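Local atomic coordinates of protein Niban 2 (Homo sapiens, PDB entry 7CTP), a protein that may suppress apoptosis and promote melanoma cell invasion, this piece holding its PH domain together with the largely helical part that follows. Residues Val185-Ile190 / Lys400-Tyr405; Glu316-Lys321 / Arg528-Glu533; Asp362-Glu367 / Arg474-Tyr479; Ala494-Ser499 / Lys546-Ala551. All blocks are in the same frame, centred on the assembly; numbering follows the deposited sequence.

How the interactions relate
Niban 2 here combines a PH domain with long helices, and only interaction 1 involves the PH domain, joining its helix 176-194 to segment 400-405. Interaction 3, with its centre about 20 Å away, touches interaction 1 through a salt bridge between Lys400 and Glu367. Interactions 3 and 4 both use helix 464-511, their centres about 30 Å apart, and interactions 2 and 4 share helix 532-555. Interactions 1 and 2 lie on opposite sides of the chain's centre, with centres about 44 Å apart. Along the chain interaction 3 is nested within the loop closed by interaction 2, whereas interactions 1 and 3 alternate. Long helices thus connect the PH end to the far helical end.

Interaction 1: residues Val185-Ile190 / Lys400-Tyr405; sequences VLQDCI and KMQSCY
Gln187 and Gln402 are bridged by a water between their amide oxygens, which lie 4.1 Å apart (OE1 to OE1). The water lies 2.9 Å from Gln187 OE1; its approach to Gln402 OE1 is unusually short, and the exact sharing of its protons is doubtful because further acceptors are in reach. The neighbouring Asp188 makes the direct bond: Gln402 NE2 donates to Asp188 OD1 at 3.1 Å, nearly straight at 168°. The donor arrives on the syn side of the carboxylate and somewhat out of its plane; OD1 lies in the amide plane of Gln402, and the two planes are inclined by 24°. A bend at chi2 (-46°) folds the Gln402 chain so that its amide reaches the aspartate and its OE1 also lies at the edge of the Tyr405 ring. Asp188 OD1 approaches that ring obliquely, 4.0 Å from Tyr405 CE2. The same oxygen forms a salt bridge with Arg191, which in turn makes a cation-pi contact with Tyr405, and Gln402 NE2 has a second acceptor in Pro398 O. In PH domains the C-terminal helix caps one open end of the beta barrel; here Leu186, Gln187 and Ile190 of helix 176-194 touch Ile123 on strand 122-124, while beyond the polar contact Cys404 packs on helix 342-378 and Met401 on helix 422-455.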
# COMPACT_ATOMS: atom_id res chain seq x y z
N VAL A 185 -0.63 -16.09 -7.31
CA VAL A 185 0.45 -16.06 -6.32
C VAL A 185 1.26 -14.77 -6.45
O VAL A 185 1.61 -14.13 -5.46
CB VAL A 185 1.35 -17.30 -6.47
CG1 VAL A 185 2.65 -17.13 -5.68
CG2 VAL A 185 0.59 -18.56 -6.04
N LEU A 186 1.58 -14.39 -7.69
CA LEU A 186 2.38 -13.18 -7.88
C LEU A 186 1.56 -11.93 -7.55
O LEU A 186 2.12 -10.94 -7.05
CB LEU A 186 2.94 -13.11 -9.30
CG LEU A 186 3.97 -14.20 -9.59
CD1 LEU A 186 4.40 -14.16 -11.05
CD2 LEU A 186 5.17 -14.07 -8.65
N GLN A 187 0.25 -11.95 -7.82
CA GLN A 187 -0.62 -10.87 -7.35
C GLN A 187 -0.56 -10.74 -5.84
O GLN A 187 -0.53 -9.62 -5.31
CB GLN A 187 -2.07 -11.09 -7.78
CG GLN A 187 -2.42 -10.70 -9.20
CD GLN A 187 -3.85 -11.10 -9.57
OE1 GLN A 187 -4.55 -11.77 -8.80
NE2 GLN A 187 -4.27 -10.70 -10.75
N ASP A 188 -0.56 -11.88 -5.13
CA ASP A 188 -0.42 -11.86 -3.67
C ASP A 188 0.93 -11.29 -3.25
O ASP A 188 1.01 -10.54 -2.27
CB ASP A 188 -0.58 -13.27 -3.09
CG ASP A 188 -2.00 -13.82 -3.17
OD1 ASP A 188 -2.90 -13.10 -3.67
OD2 ASP A 188 -2.20 -14.98 -2.74
N CYS A 189 2.00 -11.67 -3.96
CA CYS A 189 3.33 -11.14 -3.68
C CYS A 189 3.35 -9.62 -3.80
O CYS A 189 3.88 -8.92 -2.93
CB CYS A 189 4.35 -11.73 -4.66
SG CYS A 189 4.79 -13.47 -4.37
N ILE A 190 2.80 -9.09 -4.90
CA ILE A 190 2.80 -7.65 -5.13
C ILE A 190 2.01 -6.94 -4.04
O ILE A 190 2.45 -5.92 -3.48
CB ILE A 190 2.24 -7.33 -6.52
CG1 ILE A 190 3.19 -7.84 -7.61
CG2 ILE A 190 1.97 -5.83 -6.64
CD1 ILE A 190 2.54 -7.87 -9.00
N LYS A 400 -8.02 -19.76 -2.07
CA LYS A 400 -9.30 -19.57 -1.41
C LYS A 400 -9.63 -18.10 -1.20
O LYS A 400 -10.81 -17.73 -1.18
CB LYS A 400 -9.32 -20.34 -0.09
CG LYS A 400 -9.37 -21.86 -0.32
CD LYS A 400 -9.40 -22.65 0.99
CE LYS A 400 -9.45 -24.17 0.71
NZ LYS A 400 -9.37 -24.98 1.97
N MET A 401 -8.61 -17.24 -1.07
CA MET A 401 -8.87 -15.81 -0.92
C MET A 401 -9.18 -15.11 -2.24
O MET A 401 -9.65 -13.97 -2.21
CB MET A 401 -7.68 -15.13 -0.25
CG MET A 401 -7.53 -15.48 1.24
SD MET A 401 -8.88 -14.85 2.24
CE MET A 401 -8.78 -13.09 1.93
N GLN A 402 -8.92 -15.75 -3.38
CA GLN A 402 -8.98 -15.04 -4.65
C GLN A 402 -10.38 -14.55 -4.97
O GLN A 402 -10.54 -13.46 -5.54
CB GLN A 402 -8.45 -15.91 -5.78
CG GLN A 402 -6.97 -16.23 -5.67
CD GLN A 402 -6.12 -15.00 -5.35
OE1 GLN A 402 -6.42 -13.89 -5.78
NE2 GLN A 402 -5.05 -15.21 -4.59
N SER A 403 -11.41 -15.33 -4.62
CA SER A 403 -12.78 -14.90 -4.91
C SER A 403 -13.15 -13.65 -4.11
O SER A 403 -14.01 -12.88 -4.54
CB SER A 403 -13.76 -16.04 -4.63
OG SER A 403 -13.87 -16.30 -3.24
N CYS A 404 -12.52 -13.44 -2.95
CA CYS A 404 -12.74 -12.21 -2.19
C CYS A 404 -12.06 -11.03 -2.88
O CYS A 404 -12.67 -9.98 -3.09
CB CYS A 404 -12.22 -12.35 -0.76
SG CYS A 404 -12.67 -13.88 0.08
N TYR A 405 -10.77 -11.19 -3.21
CA TYR A 405 -10.01 -10.11 -3.82
C TYR A 405 -10.63 -9.70 -5.15
O TYR A 405 -10.67 -8.51 -5.49
CB TYR A 405 -8.55 -10.55 -4.00
CG TYR A 405 -7.78 -10.84 -2.72
CD1 TYR A 405 -8.00 -10.10 -1.56
CD2 TYR A 405 -6.80 -11.84 -2.67
CE1 TYR A 405 -7.28 -10.36 -0.38
CE2 TYR A 405 -6.07 -12.09 -1.50
CZ TYR A 405 -6.32 -11.35 -0.36
OH TYR A 405 -5.62 -11.59 0.79
O HOH W 1 -4.59 -12.18 -5.95

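Interaction 2: residues Glu316-Lys321 / Arg528-Glu533; sequences EHLASK and RFILVE
Leu318 meets Ile530 methyl to methyl, with Leu318 CD2 3.7 Å from Ile530 CG2 as the two side chains slide past each other in opposite directions. The same Leu318 CD2 methyl also lies over the following backbone, 4.2 Å from Val532 CA. It reaches that far because CG of Leu318 stands anti to the backbone nitrogen (chi1 173°), which carries the isobutyl group out from helix 260-337. Ile530 and Leu531 are extended, and their side chains therefore diverge: Ile530 points to Leu318, while Leu531 turns away to pack on Asp33, Gln34 and Val37 of helix 10-48. Leu531 occupies the N-cap position of helix 532-555, and its carbonyl oxygen is hydrogen-bonded to OG1 of Thr535, a residue of the first turn that also touches both Leu318 and Ile530. Further out, Lys315 NZ bonds to Phe529 O and ties the connecting loop to the long helix just before the contact, and Phe518 lies against Leu318 from another loop. No hydrogen bond crosses between 316-321 and 528-533. The union of the long helix with the entry to helix 532-555 therefore rests, within these segments, on burial of aliphatic carbon and on shape, while the polar ties run from backbone carbonyls of 528-533, those of Phe529 and Leu531, to Lys315 and Thr535 outside the two segments.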
# COMPACT_ATOMS: atom_id res chain seq x y z
N GLU A 316 -5.21 25.78 18.41
CA GLU A 316 -6.56 26.30 18.16
C GLU A 316 -6.53 27.79 17.84
O GLU A 316 -7.34 28.27 17.03
CB GLU A 316 -7.45 26.00 19.37
CG GLU A 316 -8.89 26.54 19.30
CD GLU A 316 -9.57 26.33 17.94
OE1 GLU A 316 -10.18 27.30 17.44
OE2 GLU A 316 -9.52 25.21 17.40
N HIS A 317 -5.62 28.55 18.46
CA HIS A 317 -5.51 29.97 18.13
C HIS A 317 -5.05 30.17 16.69
O HIS A 317 -5.60 31.00 15.96
CB HIS A 317 -4.57 30.67 19.10
CG HIS A 317 -4.43 32.15 18.86
ND1 HIS A 317 -3.27 32.72 18.39
CD2 HIS A 317 -5.31 33.16 19.03
CE1 HIS A 317 -3.44 34.03 18.28
NE2 HIS A 317 -4.67 34.32 18.66
N LEU A 318 -4.03 29.41 16.27
CA LEU A 318 -3.60 29.45 14.88
C LEU A 318 -4.74 29.08 13.94
O LEU A 318 -4.99 29.75 12.93
CB LEU A 318 -2.41 28.52 14.67
CG LEU A 318 -1.88 28.29 13.26
CD1 LEU A 318 -1.33 29.58 12.65
CD2 LEU A 318 -0.82 27.19 13.30
N ALA A 319 -5.46 28.00 14.27
CA ALA A 319 -6.55 27.55 13.42
C ALA A 319 -7.61 28.63 13.27
O ALA A 319 -8.17 28.82 12.18
CB ALA A 319 -7.17 26.27 13.97
N SER A 320 -7.89 29.36 14.35
CA SER A 320 -8.92 30.39 14.31
C SER A 320 -8.55 31.49 13.33
O SER A 320 -9.41 32.01 12.61
CB SER A 320 -9.15 30.98 15.70
OG SER A 320 -8.05 31.81 16.07
N LYS A 321 -7.26 31.85 13.27
CA LYS A 321 -6.81 32.89 12.35
C LYS A 321 -6.82 32.39 10.91
O LYS A 321 -7.11 33.15 9.98
CB LYS A 321 -5.42 33.36 12.73
CG LYS A 321 -5.32 33.95 14.13
CD LYS A 321 -6.13 35.24 14.25
CE LYS A 321 -5.84 35.92 15.58
NZ LYS A 321 -7.08 36.41 16.24
N ARG A 528 8.05 22.33 16.64
CA ARG A 528 8.16 20.94 16.21
C ARG A 528 6.82 20.23 16.24
O ARG A 528 6.68 19.16 15.64
CB ARG A 528 9.15 20.16 17.07
CG ARG A 528 10.61 20.56 16.93
CD ARG A 528 11.11 20.49 15.48
NE ARG A 528 11.12 19.15 14.88
CZ ARG A 528 12.15 18.30 14.93
NH1 ARG A 528 13.26 18.64 15.60
NH2 ARG A 528 12.08 17.12 14.32
N PHE A 529 5.82 20.79 16.93
CA PHE A 529 4.54 20.11 17.11
C PHE A 529 3.40 20.78 16.39
O PHE A 529 2.32 20.19 16.30
CB PHE A 529 4.19 20.02 18.60
CG PHE A 529 5.35 19.63 19.45
CD1 PHE A 529 6.04 18.46 19.18
CD2 PHE A 529 5.79 20.45 20.46
CE1 PHE A 529 7.15 18.10 19.93
CE2 PHE A 529 6.90 20.10 21.23
CZ PHE A 529 7.57 18.93 20.96
N ILE A 530 3.61 22.00 15.90
CA ILE A 530 2.58 22.80 15.23
C ILE A 530 3.18 23.34 13.94
O ILE A 530 4.20 24.03 13.98
CB ILE A 530 2.08 23.95 16.11
CG1 ILE A 530 1.54 23.42 17.44
CG2 ILE A 530 1.03 24.78 15.35
CD1 ILE A 530 1.13 24.50 18.41
N LEU A 531 2.54 23.04 12.81
CA LEU A 531 2.95 23.55 11.51
C LEU A 531 1.80 24.33 10.88
O LEU A 531 0.65 23.87 10.92
CB LEU A 531 3.35 22.40 10.58
CG LEU A 531 4.66 21.69 10.93
CD1 LEU A 531 4.83 20.42 10.10
CD2 LEU A 531 5.83 22.63 10.71
N VAL A 532 2.11 25.50 10.31
CA VAL A 532 1.09 26.28 9.62
C VAL A 532 0.38 25.41 8.59
O VAL A 532 -0.86 25.37 8.51
CB VAL A 532 1.70 27.52 8.96
CG1 VAL A 532 0.69 28.17 8.01
CG2 VAL A 532 2.16 28.52 10.00
N GLU A 533 1.15 24.68 7.79
CA GLU A 533 0.56 23.91 6.70
C GLU A 533 -0.38 22.83 7.22
O GLU A 533 -1.49 22.67 6.70
CB GLU A 533 1.66 23.30 5.85
CG GLU A 533 1.13 22.66 4.60
CD GLU A 533 0.77 23.65 3.51
OE1 GLU A 533 1.37 24.74 3.47
OE2 GLU A 533 -0.11 23.31 2.68

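Interaction 3: residues Asp362-Glu367 / Arg474-Tyr479; sequences DVFFKE and RVLKKY
Two phenylalanine rings, Phe364 and Phe365, present their edges to the two methyls of Leu476. Leu476 CD2 lies near the plane of the Phe364 ring, 3.9 Å from Phe364 CD2. Its other methyl, CD1, meets the rim of Phe365, also close to the ring plane, at 3.6 Å from Phe365 CD1. The forked leucine thus engages both rings at once, one branch each. Val475 adds a third touch from an oblique direction, its CG1 3.7 Å from Phe364 CZ. A chi1 of 172° swings the Phe364 ring off its own helix toward 474-479. An alanine here removes that ring, and Val475 CG1 and Leu476 CD2 would probably face a gap, with Leu476 keeping its aromatic contact through CD1 on Phe365. Phe365 stands at the exposed margin, whereas Phe364, Val475 and Leu476 are buried. The helical segments run nearly antiparallel (171°), with axes 11.5 Å apart, a spacing wide enough for the rings. Helices 342-378 and 464-511 are joined here; helix 422-455 packs on the Phe364 ring through Met440 and Val444, and Leu57 of a loop touches Val475.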
# COMPACT_ATOMS: atom_id res chain seq x y z
N ASP A 362 -18.34 -15.44 3.70
CA ASP A 362 -18.83 -16.69 3.13
C ASP A 362 -17.73 -17.74 3.04
O ASP A 362 -17.97 -18.92 3.30
CB ASP A 362 -19.44 -16.42 1.75
CG ASP A 362 -20.68 -15.54 1.82
OD1 ASP A 362 -21.17 -15.28 2.95
OD2 ASP A 362 -21.16 -15.10 0.75
N VAL A 363 -16.51 -17.32 2.67
CA VAL A 363 -15.41 -18.26 2.60
C VAL A 363 -15.06 -18.79 3.99
O VAL A 363 -14.78 -19.98 4.17
CB VAL A 363 -14.19 -17.60 1.92
CG1 VAL A 363 -12.94 -18.44 2.12
CG2 VAL A 363 -14.46 -17.43 0.42
N PHE A 364 -15.08 -17.90 4.98
CA PHE A 364 -14.81 -18.30 6.36
C PHE A 364 -15.84 -19.31 6.83
O PHE A 364 -15.50 -20.37 7.38
CB PHE A 364 -14.83 -17.06 7.25
CG PHE A 364 -14.76 -17.36 8.72
CD1 PHE A 364 -13.64 -17.97 9.27
CD2 PHE A 364 -15.83 -17.04 9.55
CE1 PHE A 364 -13.58 -18.24 10.63
CE2 PHE A 364 -15.77 -17.32 10.90
CZ PHE A 364 -14.65 -17.92 11.44
N PHE A 365 -17.12 -19.01 6.60
CA PHE A 365 -18.22 -19.89 7.00
C PHE A 365 -18.09 -21.27 6.36
O PHE A 365 -18.29 -22.29 7.03
CB PHE A 365 -19.54 -19.23 6.61
CG PHE A 365 -20.76 -19.92 7.14
CD1 PHE A 365 -21.30 -19.56 8.36
CD2 PHE A 365 -21.39 -20.91 6.40
CE1 PHE A 365 -22.43 -20.18 8.85
CE2 PHE A 365 -22.53 -21.52 6.89
CZ PHE A 365 -23.05 -21.16 8.11
N LYS A 366 -17.74 -21.31 5.07
CA LYS A 366 -17.59 -22.58 4.37
C LYS A 366 -16.43 -23.40 4.93
O LYS A 366 -16.56 -24.61 5.12
CB LYS A 366 -17.39 -22.33 2.87
CG LYS A 366 -16.92 -23.56 2.10
CD LYS A 366 -16.70 -23.23 0.64
CE LYS A 366 -15.84 -24.28 -0.02
NZ LYS A 366 -16.37 -25.64 0.27
N GLU A 367 -15.30 -22.74 5.22
CA GLU A 367 -14.13 -23.48 5.69
C GLU A 367 -14.37 -24.04 7.09
O GLU A 367 -13.96 -25.17 7.38
CB GLU A 367 -12.90 -22.57 5.66
CG GLU A 367 -12.45 -22.25 4.24
CD GLU A 367 -12.07 -23.49 3.46
OE1 GLU A 367 -11.31 -24.33 3.99
OE2 GLU A 367 -12.55 -23.63 2.32
N ARG A 474 -20.66 -17.09 17.23
CA ARG A 474 -20.11 -15.97 18.00
C ARG A 474 -19.10 -15.18 17.18
O ARG A 474 -19.05 -13.95 17.27
CB ARG A 474 -19.45 -16.48 19.28
CG ARG A 474 -20.40 -16.69 20.44
CD ARG A 474 -19.68 -17.31 21.62
NE ARG A 474 -18.74 -16.38 22.26
CZ ARG A 474 -17.64 -16.76 22.89
NH1 ARG A 474 -17.33 -18.05 22.98
NH2 ARG A 474 -16.84 -15.85 23.45
N VAL A 475 -18.25 -15.88 16.43
CA VAL A 475 -17.23 -15.20 15.64
C VAL A 475 -17.87 -14.43 14.49
O VAL A 475 -17.43 -13.32 14.14
CB VAL A 475 -16.17 -16.21 15.15
CG1 VAL A 475 -15.15 -15.55 14.22
CG2 VAL A 475 -15.47 -16.84 16.34
N LEU A 476 -18.93 -14.98 13.91
CA LEU A 476 -19.64 -14.28 12.84
C LEU A 476 -20.23 -12.95 13.32
O LEU A 476 -20.22 -11.96 12.58
CB LEU A 476 -20.73 -15.18 12.25
CG LEU A 476 -20.28 -16.38 11.43
CD1 LEU A 476 -21.48 -17.27 11.09
CD2 LEU A 476 -19.54 -15.95 10.14
N LYS A 477 -20.75 -12.91 14.55
CA LYS A 477 -21.29 -11.64 15.05
C LYS A 477 -20.17 -10.63 15.30
O LYS A 477 -20.32 -9.45 14.99
CB LYS A 477 -22.13 -11.85 16.31
CG LYS A 477 -23.30 -12.80 16.09
CD LYS A 477 -24.56 -12.49 16.88
CE LYS A 477 -25.66 -13.54 16.59
NZ LYS A 477 -25.40 -14.88 17.20
N LYS A 478 -19.03 -11.09 15.83
CA LYS A 478 -17.88 -10.20 15.96
C LYS A 478 -17.40 -9.75 14.59
O LYS A 478 -17.05 -8.57 14.41
CB LYS A 478 -16.75 -10.89 16.73
CG LYS A 478 -17.11 -11.30 18.16
CD LYS A 478 -16.00 -12.12 18.79
CE LYS A 478 -16.40 -12.66 20.17
NZ LYS A 478 -16.54 -11.57 21.17
N TYR A 479 -17.39 -10.66 13.61
CA TYR A 479 -16.97 -10.29 12.27
C TYR A 479 -17.86 -9.20 11.68
O TYR A 479 -17.37 -8.23 11.09
CB TYR A 479 -16.96 -11.51 11.35
CG TYR A 479 -16.55 -11.16 9.94
CD1 TYR A 479 -17.49 -10.74 8.99
CD2 TYR A 479 -15.22 -11.22 9.56
CE1 TYR A 479 -17.09 -10.39 7.70
CE2 TYR A 479 -14.82 -10.88 8.27
CZ TYR A 479 -15.76 -10.47 7.36
OH TYR A 479 -15.35 -10.13 6.09

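Interaction 4: residues Ala494-Ser499 / Lys546-Ala551; sequences ALLQIS and KDILQA
Ile548 drives its CD1 methyl into the surface of helix 464-511, and the tightest packing gathers around that one atom. Leu496 CD2 presses against it at 3.5 Å, closer than usual van der Waals contact, and Leu495 CB lies 3.8 Å from the same Ile548 CD1. A second branch works alongside: Ile548 CG2 touches Leu495 CD1 at 3.9 Å, the two side chains sliding past each other in opposite directions. Ser499 OG borders this group, 4.0 Å from Ile548 CD1. Chi1 of 64° folds that hydroxyl back over its own helix, where it donates to Leu495 O at 2.8 Å; the backbone N of Ser499 reaches the same oxygen from the opposite face of its plane. Away from this point the contact slackens. The Ala551 side chain points across, but Ala551 CB stays 5.1 Å from Leu495 CD1 and packs instead on Ile342 of helix 342-378. The short helical segments cross at 145°, with axes 10.6 Å apart. Leu541 and Val544 of helix 532-555 extend the apolar lining around Leu496. Replacing Ile548 with an alanine would probably leave Leu496 CD2 and Leu495 CB without the CD1 methyl they share, and Leu495 CD1 without its CG2 neighbour. The joint is thus made from aliphatic carbon, and its one nearby hydroxyl can sit against a methyl because a backbone carbonyl already takes its proton.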
# COMPACT_ATOMS: atom_id res chain seq x y z
N ALA A 494 -11.09 7.21 2.30
CA ALA A 494 -10.99 7.32 0.84
C ALA A 494 -11.63 8.61 0.34
O ALA A 494 -11.09 9.28 -0.55
CB ALA A 494 -11.62 6.11 0.17
N LEU A 495 -12.79 8.97 0.90
CA LEU A 495 -13.44 10.21 0.49
C LEU A 495 -12.58 11.42 0.84
O LEU A 495 -12.51 12.38 0.07
CB LEU A 495 -14.81 10.33 1.16
CG LEU A 495 -15.89 9.39 0.61
CD1 LEU A 495 -17.15 9.56 1.43
CD2 LEU A 495 -16.15 9.74 -0.83
N LEU A 496 -11.95 11.40 2.01
CA LEU A 496 -11.04 12.48 2.39
C LEU A 496 -9.84 12.55 1.46
O LEU A 496 -9.41 13.64 1.06
CB LEU A 496 -10.58 12.29 3.84
CG LEU A 496 -11.61 12.59 4.92
CD1 LEU A 496 -11.11 12.15 6.28
CD2 LEU A 496 -11.94 14.07 4.93
N GLN A 497 -9.29 11.39 1.09
CA GLN A 497 -8.11 11.37 0.24
C GLN A 497 -8.41 11.76 -1.20
O GLN A 497 -7.48 12.12 -1.93
CB GLN A 497 -7.46 9.98 0.31
CG GLN A 497 -6.78 9.73 1.64
CD GLN A 497 -6.16 8.36 1.76
OE1 GLN A 497 -5.92 7.68 0.76
NE2 GLN A 497 -5.85 7.96 2.98
N ILE A 498 -9.67 11.70 -1.63
CA ILE A 498 -10.04 12.22 -2.94
C ILE A 498 -10.38 13.71 -2.87
O ILE A 498 -9.99 14.49 -3.75
CB ILE A 498 -11.20 11.41 -3.53
CG1 ILE A 498 -10.73 10.01 -3.95
CG2 ILE A 498 -11.83 12.17 -4.71
CD1 ILE A 498 -11.83 8.98 -3.99
N SER A 499 -11.08 14.13 -1.83
CA SER A 499 -11.64 15.48 -1.81
C SER A 499 -10.63 16.54 -1.34
O SER A 499 -10.62 17.66 -1.85
CB SER A 499 -12.89 15.49 -0.93
OG SER A 499 -12.57 15.20 0.42
N LYS A 546 -18.48 17.23 7.62
CA LYS A 546 -19.92 17.05 7.79
C LYS A 546 -20.52 16.30 6.60
O LYS A 546 -21.20 15.28 6.78
CB LYS A 546 -20.61 18.41 7.96
CG LYS A 546 -22.14 18.32 8.04
CD LYS A 546 -22.74 19.66 8.43
CE LYS A 546 -24.23 19.75 8.08
NZ LYS A 546 -24.50 20.66 6.92
N ASP A 547 -20.24 16.77 5.38
CA ASP A 547 -20.76 16.11 4.19
C ASP A 547 -20.32 14.65 4.11
O ASP A 547 -21.11 13.77 3.75
CB ASP A 547 -20.34 16.87 2.93
CG ASP A 547 -21.06 18.20 2.78
OD1 ASP A 547 -22.30 18.23 2.99
OD2 ASP A 547 -20.40 19.21 2.47
N ILE A 548 -19.06 14.37 4.47
CA ILE A 548 -18.55 13.00 4.36
C ILE A 548 -19.18 12.10 5.42
O ILE A 548 -19.64 11.00 5.12
CB ILE A 548 -17.02 12.99 4.46
CG1 ILE A 548 -16.42 13.54 3.17
CG2 ILE A 548 -16.51 11.57 4.74
CD1 ILE A 548 -14.93 13.58 3.18
N LEU A 549 -19.17 12.55 6.68
CA LEU A 549 -19.76 11.72 7.73
C LEU A 549 -21.24 11.52 7.49
O LEU A 549 -21.77 10.45 7.79
CB LEU A 549 -19.51 12.34 9.11
CG LEU A 549 -18.06 12.31 9.59
CD1 LEU A 549 -17.83 13.42 10.61
CD2 LEU A 549 -17.69 10.95 10.16
N GLN A 550 -21.91 12.53 6.93
CA GLN A 550 -23.34 12.40 6.66
C GLN A 550 -23.60 11.59 5.40
O GLN A 550 -24.60 10.87 5.33
CB GLN A 550 -23.99 13.79 6.55
CG GLN A 550 -24.86 14.19 7.75
CD GLN A 550 -26.05 13.26 7.99
OE1 GLN A 550 -26.28 12.29 7.26
NE2 GLN A 550 -26.81 13.55 9.04
N ALA A 551 -22.73 11.68 4.39
CA ALA A 551 -22.89 10.85 3.20
C ALA A 551 -22.73 9.38 3.55
O ALA A 551 -23.51 8.53 3.11
CB ALA A 551 -21.89 11.25 2.11